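Multi-copper Oxidase CueO (Ochrobactrum, PDB 6EVG) is a laccase-like multicopper oxidase that oxidises lignin model compounds and lignosulfonate, probably coupling electron removal from phenolic substrates to the reduction of oxygen. Local coordinates at residues G44-E49 / G61-P66. Numbering follows the deposited sequence.
Sequences GRHSFE and GAYLGP
Y63 lays both its CB and its ring against one face of H46, in a contact with no hydrogen bond between the two segments. With F48 the two form an aromatic cluster near the surface of the cupredoxin-type N-terminal domain, where strand 36-46 and the residues after it meet the loop between strands 54-59 and 67-71. The rings of H46 and Y63 make an offset stack, centroids 4.6 Å apart and planes inclined by 21°. The offset carries the imidazole so far toward the backbone of Y63 that Y63 CB makes a CH-pi contact, 3.6 Å from the H46 ring centroid. CG of H46 is anti to its backbone N (chi1 176°), on the side of Y63; the two side chains cross obliquely although their rings are close to parallel. F48 meets Y63 edge-to-face at 80°, its CE1 and CZ leading; F48 CZ lies 3.7 Å from Y63 CE1. F48 also offers a face to H46, whose CD2 stands 3.4 Å above the centre of the phenyl ring. The polar ends are held from outside the two segments: H46 NE2 is hydrogen-bonded to G207 O and Y63 OH to Q176 OE1, tying the cluster to the following domain. An alanine in place of H46 would probably deprive Y63 of its stacked imidazole, leave a gap over the face of F48 and cost the carbonyl O of G207 this hydrogen bond. Earlier in the strand, G44 CA passes 4.0 Å from A62 CB, and that methyl also rests 3.3 Å from the carbonyl O of R45.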
# COMPACT_ATOMS: atom_id res chain seq x y z
N GLY A 44 -10.41 -9.40 17.06
CA GLY A 44 -11.86 -9.36 17.20
C GLY A 44 -12.47 -10.35 16.20
O GLY A 44 -11.82 -11.30 15.79
N ARG A 45 -13.71 -10.02 15.79
CA ARG A 45 -14.39 -10.75 14.74
C ARG A 45 -15.02 -9.74 13.83
O ARG A 45 -15.43 -8.66 14.28
CB ARG A 45 -15.45 -11.73 15.30
CG ARG A 45 -14.88 -12.71 16.30
CD ARG A 45 -15.87 -13.69 16.78
NE ARG A 45 -16.20 -14.61 15.71
CZ ARG A 45 -15.39 -15.59 15.28
NH1 ARG A 45 -14.27 -15.79 15.88
NH2 ARG A 45 -15.71 -16.39 14.28
N HIS A 46 -15.14 -10.11 12.55
CA HIS A 46 -15.62 -9.17 11.52
C HIS A 46 -16.53 -9.87 10.53
O HIS A 46 -16.21 -10.97 10.07
CB HIS A 46 -14.41 -8.55 10.81
CG HIS A 46 -14.77 -7.63 9.70
ND1 HIS A 46 -15.22 -6.35 9.89
CD2 HIS A 46 -14.76 -7.85 8.36
CE1 HIS A 46 -15.46 -5.80 8.70
NE2 HIS A 46 -15.18 -6.68 7.76
N SER A 47 -17.62 -9.18 10.17
CA SER A 47 -18.51 -9.66 9.12
C SER A 47 -18.15 -9.02 7.78
O SER A 47 -18.27 -7.80 7.59
CB SER A 47 -19.94 -9.33 9.49
OG SER A 47 -20.82 -9.69 8.43
N PHE A 48 -17.73 -9.86 6.85
CA PHE A 48 -17.48 -9.46 5.51
C PHE A 48 -18.75 -9.46 4.64
O PHE A 48 -18.82 -8.82 3.60
CB PHE A 48 -16.43 -10.36 4.84
CG PHE A 48 -15.07 -10.37 5.55
CD1 PHE A 48 -14.11 -9.45 5.22
CD2 PHE A 48 -14.79 -11.26 6.57
CE1 PHE A 48 -12.92 -9.40 5.86
CE2 PHE A 48 -13.56 -11.24 7.24
CZ PHE A 48 -12.61 -10.30 6.87
N GLU A 49 -19.72 -10.27 5.04
CA GLU A 49 -20.98 -10.36 4.34
C GLU A 49 -22.04 -10.70 5.31
O GLU A 49 -21.77 -11.30 6.35
CB GLU A 49 -20.82 -11.21 3.17
CG GLU A 49 -20.67 -12.61 3.37
CD GLU A 49 -20.91 -13.41 2.07
OE1 GLU A 49 -20.91 -12.89 0.90
OE2 GLU A 49 -21.11 -14.60 2.24
N GLY A 61 -10.68 -1.12 16.30
CA GLY A 61 -11.77 -1.96 15.88
C GLY A 61 -11.24 -3.27 15.39
O GLY A 61 -10.05 -3.54 15.46
N ALA A 62 -12.16 -4.13 14.90
CA ALA A 62 -11.83 -5.51 14.63
C ALA A 62 -11.25 -5.80 13.27
O ALA A 62 -10.78 -6.90 12.99
CB ALA A 62 -13.07 -6.37 14.81
N TYR A 63 -11.26 -4.78 12.37
CA TYR A 63 -10.77 -4.98 11.00
C TYR A 63 -10.45 -3.61 10.39
O TYR A 63 -11.21 -2.66 10.61
CB TYR A 63 -11.84 -5.72 10.14
CG TYR A 63 -11.29 -6.19 8.82
CD1 TYR A 63 -10.59 -7.37 8.71
CD2 TYR A 63 -11.41 -5.42 7.64
CE1 TYR A 63 -9.97 -7.76 7.54
CE2 TYR A 63 -10.81 -5.79 6.45
CZ TYR A 63 -10.06 -6.96 6.39
OH TYR A 63 -9.44 -7.35 5.27
N LEU A 64 -9.36 -3.52 9.64
CA LEU A 64 -8.95 -2.24 9.05
C LEU A 64 -8.76 -1.22 10.18
O LEU A 64 -8.37 -1.61 11.28
CB LEU A 64 -9.85 -1.85 7.89
CG LEU A 64 -9.42 -2.40 6.54
CD1 LEU A 64 -10.47 -2.11 5.51
CD2 LEU A 64 -8.12 -1.91 6.00
N GLY A 65 -8.95 0.05 9.90
CA GLY A 65 -8.50 1.08 10.80
C GLY A 65 -8.97 2.43 10.34
O GLY A 65 -9.65 2.57 9.32
N PRO A 66 -8.65 3.47 11.11
CA PRO A 66 -9.04 4.84 10.75
C PRO A 66 -8.25 5.37 9.55
O PRO A 66 -7.19 4.84 9.20
CB PRO A 66 -8.69 5.64 11.99
CG PRO A 66 -7.52 4.89 12.57
CD PRO A 66 -7.85 3.45 12.32